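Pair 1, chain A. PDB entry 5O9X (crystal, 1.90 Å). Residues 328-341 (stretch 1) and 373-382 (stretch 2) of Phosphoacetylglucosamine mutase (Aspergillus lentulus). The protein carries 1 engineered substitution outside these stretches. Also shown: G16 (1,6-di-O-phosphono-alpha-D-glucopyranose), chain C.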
# COMPACT_ATOMS: atom_id res chain seq x y z
N GLN A 328 12.11 -16.81 21.51
CA GLN A 328 13.20 -17.48 20.81
C GLN A 328 12.75 -18.13 19.48
O GLN A 328 13.53 -18.27 18.57
CB GLN A 328 13.90 -18.48 21.78
CG GLN A 328 13.04 -19.64 22.38
CD GLN A 328 11.73 -19.30 23.21
OE1 GLN A 328 11.68 -18.42 24.11
NE2 GLN A 328 10.68 -20.06 22.93
N LYS A 329 11.46 -18.44 19.34
CA LYS A 329 10.87 -19.07 18.12
C LYS A 329 10.20 -18.10 17.13
O LYS A 329 9.86 -18.51 16.03
CB LYS A 329 9.84 -20.17 18.49
CG LYS A 329 10.33 -21.20 19.50
CD LYS A 329 9.39 -22.40 19.67
CE LYS A 329 9.65 -23.52 18.65
NZ LYS A 329 8.61 -24.60 18.63
N LEU A 330 9.98 -16.84 17.53
CA LEU A 330 9.41 -15.81 16.65
C LEU A 330 10.38 -14.62 16.49
O LEU A 330 10.12 -13.52 16.97
CB LEU A 330 8.04 -15.33 17.13
CG LEU A 330 6.79 -16.21 17.18
CD1 LEU A 330 5.69 -15.38 17.84
CD2 LEU A 330 6.34 -16.64 15.79
N LYS A 331 11.46 -14.85 15.77
CA LYS A 331 12.38 -13.76 15.37
C LYS A 331 11.67 -12.69 14.45
O LYS A 331 11.22 -12.95 13.31
CB LYS A 331 13.70 -14.32 14.73
CG LYS A 331 14.55 -15.36 15.52
CD LYS A 331 14.55 -15.18 17.03
CE LYS A 331 15.81 -14.51 17.56
NZ LYS A 331 15.65 -14.16 19.00
N ILE A 332 11.60 -11.48 14.99
CA ILE A 332 10.97 -10.38 14.28
C ILE A 332 12.04 -9.59 13.50
O ILE A 332 13.10 -9.29 14.02
CB ILE A 332 10.25 -9.43 15.29
CG1 ILE A 332 9.24 -10.20 16.11
CG2 ILE A 332 9.57 -8.24 14.58
CD1 ILE A 332 8.83 -9.42 17.35
N GLY A 333 11.70 -9.17 12.30
CA GLY A 333 12.54 -8.22 11.62
C GLY A 333 11.63 -7.09 11.09
O GLY A 333 10.43 -7.31 10.81
N VAL A 334 12.23 -5.89 10.92
CA VAL A 334 11.49 -4.74 10.36
C VAL A 334 12.06 -4.31 8.99
O VAL A 334 13.26 -3.97 8.87
CB VAL A 334 11.48 -3.56 11.32
CG1 VAL A 334 10.58 -2.39 10.76
CG2 VAL A 334 11.03 -4.03 12.76
N VAL A 335 11.20 -4.26 7.98
CA VAL A 335 11.62 -3.82 6.64
C VAL A 335 11.19 -2.38 6.49
O VAL A 335 10.04 -2.05 6.83
CB VAL A 335 10.94 -4.70 5.58
CG1 VAL A 335 11.36 -4.26 4.17
CG2 VAL A 335 11.44 -6.16 5.80
N GLN A 336 12.12 -1.54 6.00
CA GLN A 336 11.90 -0.12 5.82
C GLN A 336 12.26 0.26 4.39
O GLN A 336 12.82 -0.58 3.63
CB GLN A 336 12.71 0.73 6.84
CG GLN A 336 12.39 0.40 8.34
CD GLN A 336 13.02 1.44 9.21
OE1 GLN A 336 14.25 1.56 9.26
NE2 GLN A 336 12.23 2.22 9.87
N THR A 337 11.97 1.51 4.02
CA THR A 337 12.63 2.11 2.84
C THR A 337 13.44 3.33 3.30
O THR A 337 13.40 3.72 4.47
CB THR A 337 11.66 2.45 1.69
OG1 THR A 337 10.84 3.61 2.03
CG2 THR A 337 10.67 1.26 1.49
N ALA A 338 14.09 3.99 2.34
CA ALA A 338 14.98 5.11 2.61
C ALA A 338 14.17 6.33 3.09
O ALA A 338 14.75 7.20 3.73
CB ALA A 338 15.82 5.41 1.34
N TYR A 339 12.84 6.34 2.88
CA TYR A 339 12.01 7.46 3.33
C TYR A 339 11.78 7.36 4.85
O TYR A 339 11.20 8.32 5.43
CB TYR A 339 10.63 7.41 2.63
CG TYR A 339 10.77 7.83 1.17
CD1 TYR A 339 10.98 9.18 0.86
CD2 TYR A 339 10.85 6.88 0.17
CE1 TYR A 339 11.16 9.59 -0.44
CE2 TYR A 339 11.01 7.29 -1.17
CZ TYR A 339 11.22 8.64 -1.43
OH TYR A 339 11.47 9.08 -2.72
N ALA A 340 12.12 6.22 5.49
CA ALA A 340 11.94 6.12 6.93
C ALA A 340 12.79 7.14 7.68
O ALA A 340 13.98 7.35 7.35
CB ALA A 340 12.28 4.72 7.45
N ASN A 341 12.21 7.79 8.66
CA ASN A 341 13.00 8.74 9.46
C ASN A 341 14.17 8.01 10.15
O ASN A 341 14.00 6.90 10.69
CB ASN A 341 12.09 9.33 10.53
CG ASN A 341 12.69 10.56 11.13
OD1 ASN A 341 13.54 10.46 12.03
ND2 ASN A 341 12.30 11.71 10.61
N PHE A 373 11.91 -13.31 7.52
CA PHE A 373 11.73 -13.33 8.98
C PHE A 373 10.58 -14.29 9.32
O PHE A 373 9.75 -14.55 8.45
CB PHE A 373 11.41 -11.89 9.47
CG PHE A 373 12.54 -10.95 9.18
CD1 PHE A 373 13.74 -11.07 9.85
CD2 PHE A 373 12.42 -9.94 8.19
CE1 PHE A 373 14.83 -10.23 9.57
CE2 PHE A 373 13.51 -9.08 7.91
CZ PHE A 373 14.70 -9.22 8.59
N ASP A 374 10.54 -14.77 10.58
CA ASP A 374 9.36 -15.49 11.10
C ASP A 374 8.20 -14.51 11.12
O ASP A 374 7.10 -14.80 10.65
CB ASP A 374 9.63 -16.00 12.58
CG ASP A 374 10.86 -16.99 12.72
OD1 ASP A 374 11.05 -17.84 11.83
OD2 ASP A 374 11.61 -16.92 13.74
N VAL A 375 8.45 -13.32 11.68
CA VAL A 375 7.43 -12.22 11.70
C VAL A 375 8.07 -11.02 10.92
O VAL A 375 9.07 -10.48 11.37
CB VAL A 375 7.12 -11.82 13.17
CG1 VAL A 375 6.09 -10.72 13.20
CG2 VAL A 375 6.63 -13.06 14.00
N GLY A 376 7.54 -10.65 9.76
CA GLY A 376 8.23 -9.57 9.02
C GLY A 376 7.30 -8.32 9.10
O GLY A 376 6.18 -8.29 8.52
N VAL A 377 7.73 -7.31 9.84
CA VAL A 377 6.87 -6.13 9.99
C VAL A 377 7.35 -5.22 8.84
O VAL A 377 8.55 -4.91 8.76
CB VAL A 377 7.09 -5.44 11.32
CG1 VAL A 377 6.26 -4.12 11.40
CG2 VAL A 377 6.68 -6.39 12.44
N TYR A 378 6.45 -4.80 7.95
CA TYR A 378 6.91 -3.85 6.93
C TYR A 378 5.95 -2.70 6.64
O TYR A 378 4.80 -2.92 6.31
CB TYR A 378 7.30 -4.57 5.64
CG TYR A 378 6.24 -5.41 4.97
CD1 TYR A 378 5.51 -4.94 3.83
CD2 TYR A 378 5.99 -6.68 5.44
CE1 TYR A 378 4.54 -5.78 3.22
CE2 TYR A 378 5.03 -7.50 4.86
CZ TYR A 378 4.37 -7.07 3.75
OH TYR A 378 3.49 -8.00 3.28
N PHE A 379 6.42 -1.47 6.84
CA PHE A 379 5.65 -0.24 6.52
C PHE A 379 6.51 0.72 5.70
O PHE A 379 7.71 0.78 5.96
CB PHE A 379 5.12 0.43 7.81
CG PHE A 379 3.88 -0.24 8.36
CD1 PHE A 379 2.64 0.32 8.15
CD2 PHE A 379 3.98 -1.46 9.09
CE1 PHE A 379 1.47 -0.30 8.62
CE2 PHE A 379 2.83 -2.11 9.56
CZ PHE A 379 1.58 -1.48 9.33
N GLU A 380 5.91 1.52 4.80
CA GLU A 380 6.56 2.67 4.26
C GLU A 380 6.12 3.81 5.11
O GLU A 380 5.02 3.73 5.72
CB GLU A 380 6.12 2.86 2.79
CG GLU A 380 6.66 1.70 1.95
CD GLU A 380 6.28 1.84 0.49
OE1 GLU A 380 5.12 1.54 0.12
OE2 GLU A 380 7.13 2.26 -0.29
N ALA A 381 6.96 4.86 5.21
CA ALA A 381 6.63 6.04 6.01
C ALA A 381 5.26 6.61 5.64
O ALA A 381 4.60 7.21 6.49
CB ALA A 381 7.79 7.12 5.86
N ASN A 382 4.88 6.51 4.35
CA ASN A 382 3.63 7.10 3.86
C ASN A 382 2.39 6.35 4.41
O ASN A 382 1.25 6.75 4.13
CB ASN A 382 3.59 7.08 2.29
CG ASN A 382 3.62 5.67 1.69
OD1 ASN A 382 3.16 4.73 2.29
ND2 ASN A 382 4.15 5.54 0.47
C1 G16 C . 2.30 3.57 -4.42
C2 G16 C . 3.02 2.31 -3.95
C3 G16 C . 3.87 2.62 -2.68
C4 G16 C . 4.86 3.76 -2.86
C5 G16 C . 4.09 4.98 -3.32
C6 G16 C . 4.95 6.12 -3.82
O1 G16 C . 1.40 4.00 -3.40
O2 G16 C . 2.12 1.18 -3.70
O3 G16 C . 4.44 1.44 -2.28
O4 G16 C . 5.60 4.15 -1.62
O5 G16 C . 3.33 4.71 -4.52
O6 G16 C . 5.74 5.59 -4.98
P G16 C . 6.69 6.61 -5.81
O1P G16 C . 7.59 7.37 -4.81
O2P G16 C . 5.77 7.64 -6.52
O3P G16 C . 7.44 5.81 -6.89
P' G16 C . -0.22 4.14 -3.65
O1X G16 C . -0.65 3.01 -4.61
O2X G16 C . -0.44 5.48 -4.41
O3X G16 C . -0.88 4.26 -2.32
O HOH W 1 13.60 -18.51 15.52
O HOH W 2 8.78 -0.18 8.60
O HOH W 3 9.62 4.51 4.38
O HOH W 4 9.84 2.46 6.30
O HOH W 5 8.90 4.08 0.28

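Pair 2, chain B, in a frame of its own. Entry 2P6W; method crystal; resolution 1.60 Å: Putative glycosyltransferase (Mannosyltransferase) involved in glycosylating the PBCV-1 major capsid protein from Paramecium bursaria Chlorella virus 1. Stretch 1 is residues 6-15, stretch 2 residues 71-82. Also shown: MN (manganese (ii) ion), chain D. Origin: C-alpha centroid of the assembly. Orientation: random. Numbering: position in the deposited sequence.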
# COMPACT_ATOMS: atom_id res chain seq x y z
N PRO B 6 -9.39 -9.33 -12.39
CA PRO B 6 -10.14 -9.43 -11.14
C PRO B 6 -10.67 -8.10 -10.69
O PRO B 6 -10.17 -7.07 -11.12
CB PRO B 6 -9.09 -9.92 -10.13
CG PRO B 6 -7.80 -9.48 -10.70
CD PRO B 6 -7.95 -9.57 -12.19
N CYS B 7 -11.67 -8.13 -9.83
CA CYS B 7 -12.20 -6.93 -9.23
C CYS B 7 -11.19 -6.44 -8.20
O CYS B 7 -10.92 -7.13 -7.20
CB CYS B 7 -13.54 -7.23 -8.56
SG CYS B 7 -14.23 -5.82 -7.73
N ILE B 8 -10.63 -5.26 -8.45
CA ILE B 8 -9.62 -4.67 -7.56
C ILE B 8 -10.17 -3.40 -6.91
O ILE B 8 -10.78 -2.58 -7.59
CB ILE B 8 -8.36 -4.33 -8.36
CG1 ILE B 8 -7.69 -5.63 -8.83
CG2 ILE B 8 -7.36 -3.47 -7.52
CD1 ILE B 8 -6.69 -5.42 -9.97
N THR B 9 -9.94 -3.26 -5.60
CA THR B 9 -10.25 -2.03 -4.87
C THR B 9 -8.95 -1.47 -4.35
O THR B 9 -8.25 -2.14 -3.58
CB THR B 9 -11.18 -2.31 -3.67
OG1 THR B 9 -12.46 -2.73 -4.16
CG2 THR B 9 -11.35 -1.07 -2.78
N ILE B 10 -8.59 -0.27 -4.79
CA ILE B 10 -7.43 0.40 -4.24
C ILE B 10 -7.91 1.20 -3.05
O ILE B 10 -8.95 1.86 -3.12
CB ILE B 10 -6.73 1.31 -5.27
CG1 ILE B 10 -6.39 0.47 -6.52
CG2 ILE B 10 -5.48 1.99 -4.65
CD1 ILE B 10 -5.58 1.17 -7.57
N LEU B 11 -7.15 1.13 -1.96
CA LEU B 11 -7.49 1.89 -0.76
C LEU B 11 -6.29 2.65 -0.24
O LEU B 11 -5.14 2.23 -0.38
CB LEU B 11 -8.10 1.01 0.34
CG LEU B 11 -7.22 -0.13 0.85
CD1 LEU B 11 -7.41 -0.33 2.34
CD2 LEU B 11 -7.55 -1.42 0.12
N SER B 12 -6.59 3.78 0.40
CA SER B 12 -5.57 4.60 1.03
C SER B 12 -6.27 5.50 2.02
O SER B 12 -7.47 5.29 2.32
CB SER B 12 -4.83 5.44 -0.01
OG SER B 12 -3.67 6.08 0.54
N GLY B 13 -5.56 6.50 2.51
CA GLY B 13 -6.18 7.47 3.41
C GLY B 13 -5.15 8.45 3.88
O GLY B 13 -3.95 8.19 3.78
N HIS B 14 -5.62 9.59 4.38
CA HIS B 14 -4.74 10.60 4.97
C HIS B 14 -5.56 11.57 5.80
O HIS B 14 -6.69 11.89 5.44
CB HIS B 14 -3.96 11.39 3.93
CG HIS B 14 -2.78 12.10 4.51
ND1 HIS B 14 -1.54 11.50 4.63
CD2 HIS B 14 -2.65 13.34 5.05
CE1 HIS B 14 -0.70 12.35 5.20
NE2 HIS B 14 -1.35 13.47 5.47
N PHE B 15 -4.96 12.01 6.89
CA PHE B 15 -5.47 13.13 7.67
C PHE B 15 -4.27 13.98 8.10
O PHE B 15 -3.26 13.42 8.52
CB PHE B 15 -6.21 12.62 8.91
CG PHE B 15 -6.81 13.71 9.74
CD1 PHE B 15 -6.08 14.30 10.77
CD2 PHE B 15 -8.10 14.16 9.49
CE1 PHE B 15 -6.63 15.32 11.55
CE2 PHE B 15 -8.66 15.18 10.27
CZ PHE B 15 -7.91 15.76 11.30
N PRO B 71 -18.05 -4.95 -1.30
CA PRO B 71 -18.06 -6.37 -0.95
C PRO B 71 -17.69 -7.36 -2.08
O PRO B 71 -17.31 -8.50 -1.77
CB PRO B 71 -19.50 -6.60 -0.46
CG PRO B 71 -20.29 -5.54 -1.10
CD PRO B 71 -19.39 -4.35 -1.18
N SER B 72 -17.76 -6.93 -3.34
CA SER B 72 -17.42 -7.83 -4.46
C SER B 72 -15.92 -7.90 -4.76
O SER B 72 -15.49 -8.60 -5.67
CB SER B 72 -18.20 -7.43 -5.72
OG SER B 72 -19.59 -7.59 -5.48
N THR B 73 -15.13 -7.15 -3.99
CA THR B 73 -13.67 -7.10 -4.19
C THR B 73 -13.02 -8.47 -4.12
O THR B 73 -13.33 -9.26 -3.23
CB THR B 73 -12.99 -6.19 -3.14
OG1 THR B 73 -13.63 -4.91 -3.12
CG2 THR B 73 -11.50 -6.02 -3.45
N GLU B 74 -12.13 -8.76 -5.07
CA GLU B 74 -11.28 -9.95 -5.00
C GLU B 74 -9.90 -9.61 -4.47
O GLU B 74 -9.37 -10.33 -3.62
CB GLU B 74 -11.14 -10.59 -6.37
CG GLU B 74 -12.44 -11.11 -6.92
CD GLU B 74 -12.28 -11.62 -8.33
OE1 GLU B 74 -11.72 -12.73 -8.47
OE2 GLU B 74 -12.68 -10.90 -9.28
N TRP B 75 -9.32 -8.52 -4.97
CA TRP B 75 -8.02 -8.04 -4.50
C TRP B 75 -8.11 -6.63 -3.94
O TRP B 75 -8.61 -5.72 -4.62
CB TRP B 75 -6.99 -8.02 -5.63
CG TRP B 75 -6.47 -9.39 -5.94
CD1 TRP B 75 -6.85 -10.20 -6.97
CD2 TRP B 75 -5.48 -10.11 -5.20
NE1 TRP B 75 -6.17 -11.39 -6.91
CE2 TRP B 75 -5.32 -11.36 -5.84
CE3 TRP B 75 -4.73 -9.83 -4.06
CZ2 TRP B 75 -4.42 -12.32 -5.38
CZ3 TRP B 75 -3.83 -10.81 -3.60
CH2 TRP B 75 -3.69 -12.03 -4.26
N PHE B 76 -7.61 -6.46 -2.72
CA PHE B 76 -7.48 -5.14 -2.09
C PHE B 76 -6.05 -4.70 -2.27
O PHE B 76 -5.13 -5.50 -2.10
CB PHE B 76 -7.81 -5.21 -0.60
CG PHE B 76 -9.25 -5.53 -0.33
CD1 PHE B 76 -10.20 -4.51 -0.27
CD2 PHE B 76 -9.65 -6.85 -0.18
CE1 PHE B 76 -11.53 -4.81 -0.04
CE2 PHE B 76 -11.00 -7.16 0.05
CZ PHE B 76 -11.94 -6.12 0.11
N LEU B 77 -5.86 -3.44 -2.64
CA LEU B 77 -4.51 -2.92 -2.84
C LEU B 77 -4.35 -1.70 -1.94
O LEU B 77 -4.96 -0.66 -2.20
CB LEU B 77 -4.29 -2.56 -4.32
CG LEU B 77 -2.99 -1.82 -4.64
CD1 LEU B 77 -1.77 -2.62 -4.14
CD2 LEU B 77 -2.87 -1.55 -6.12
N TRP B 78 -3.55 -1.82 -0.88
CA TRP B 78 -3.23 -0.68 -0.03
C TRP B 78 -2.09 0.13 -0.66
O TRP B 78 -1.08 -0.46 -1.02
CB TRP B 78 -2.75 -1.15 1.36
CG TRP B 78 -2.16 0.00 2.11
CD1 TRP B 78 -0.84 0.34 2.22
CD2 TRP B 78 -2.89 1.04 2.78
NE1 TRP B 78 -0.70 1.51 2.92
CE2 TRP B 78 -1.95 1.96 3.28
CE3 TRP B 78 -4.26 1.29 3.00
CZ2 TRP B 78 -2.32 3.11 3.99
CZ3 TRP B 78 -4.63 2.43 3.73
CH2 TRP B 78 -3.66 3.33 4.20
N LEU B 79 -2.26 1.45 -0.76
CA LEU B 79 -1.17 2.37 -1.12
C LEU B 79 -1.02 3.43 -0.04
O LEU B 79 -2.01 4.09 0.33
CB LEU B 79 -1.50 3.10 -2.43
CG LEU B 79 -1.76 2.24 -3.66
CD1 LEU B 79 -2.06 3.15 -4.85
CD2 LEU B 79 -0.63 1.27 -3.98
N ASP B 80 0.21 3.61 0.45
CA ASP B 80 0.49 4.74 1.37
C ASP B 80 0.07 6.03 0.69
O ASP B 80 0.09 6.13 -0.54
CB ASP B 80 1.99 4.86 1.65
CG ASP B 80 2.51 3.84 2.65
OD1 ASP B 80 1.71 3.01 3.14
OD2 ASP B 80 3.72 3.89 2.94
N SER B 81 -0.28 7.04 1.47
CA SER B 81 -0.60 8.35 0.88
C SER B 81 0.62 9.04 0.27
O SER B 81 0.48 10.06 -0.42
CB SER B 81 -1.27 9.27 1.92
OG SER B 81 -0.45 9.39 3.07
N ASP B 82 1.80 8.46 0.47
CA ASP B 82 3.02 8.97 -0.16
C ASP B 82 3.39 8.14 -1.42
O ASP B 82 4.50 8.22 -1.93
CB ASP B 82 4.15 9.04 0.85
CG ASP B 82 4.19 7.83 1.77
OD1 ASP B 82 3.64 7.89 2.89
OD2 ASP B 82 4.78 6.81 1.37
MN MN D . 5.36 5.25 2.60

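Both pairs are two adjacent parallel strands, and 14 central residues superpose on N, CA and C with an RMSD of 0.7 Å. The strand axes approach to 4.7 Å in each, crossing at -23° in pair 1 and -27° in pair 2. Four bridges define the register: Ile A332 with Val A375 through Val A335 with Tyr A378, matched by Ile B8 with Trp B75 through Leu B11 with Trp B78.

The same hydrogen-bond ladder occurs in both pairs. Val A375 N donates to Lys A331 O (3.2 Å), Gly A333 N to Val A375 O (3.1 Å), Val A377 N to Gly A333 O (2.9 Å) and Val A335 N to Val A377 O (2.8 Å). The equivalents in pair 2 are Trp B75 N to Cys B7 O (3.1 Å), Thr B9 N to Trp B75 O (3.0 Å), Leu B77 N to Thr B9 O (2.9 Å) and Leu B11 N to Leu B77 O (2.8 Å). Pair 2 adds a rung, Leu B79 N to Leu B11 O at 3.0 Å. In pair 1 water 2 sits between the matching positions, its O 2.9 Å from Val A335 O and accepting from Phe A379 N at 3.2 Å.

At the start of the ladder, matched acids perform one task. Asp A374 OD2 accepts from Lys A331 N at 2.9 Å with an angle of 138°; Glu B74 OE2 accepts from Cys B7 N at 3.0 Å and 172°, a straighter bond.

On the face bearing Ile A332, Val A334, Val A375 and Val A377, branched aliphatics pack closely: Ile A332 CG2 lies 4.0 Å from Val A377 CG2. Ile B8 and Ile B10 keep their side-chain centres within 1.0 Å of their counterparts, but Trp B75 replaces Val A375 and the centres separate by 3.2 Å. Its ring edge meets Pro B6, with CB 3.9 Å from Trp B75 CD1.

The other face diverges most. Gly A333 places its CA 3.5 Å from the Phe A373 ring centroid, 8° off the normal; an ideal CB there would clash, 2.2 Å from Phe A373 CE1. Its match, Thr B9, carries a side chain whose OG1 lies 2.7 Å from Thr B73 OG1. Gly A376 matches Phe B76, whose CB is 3.9 Å from Leu B11 CD2. Val A335 and Leu B11 nearly coincide, yet Val A335 CB meets Tyr A378 CB at 3.6 Å, whereas Leu B11 CD1 reaches Trp B78 CE3, also at 3.6 Å, at the indole edge.

At the next matched position, two acids bind different groups: Glu A380 OE1 accepts from G16 O3 at 2.5 Å, while Asp B80 OD2 coordinates MN at 2.1 Å.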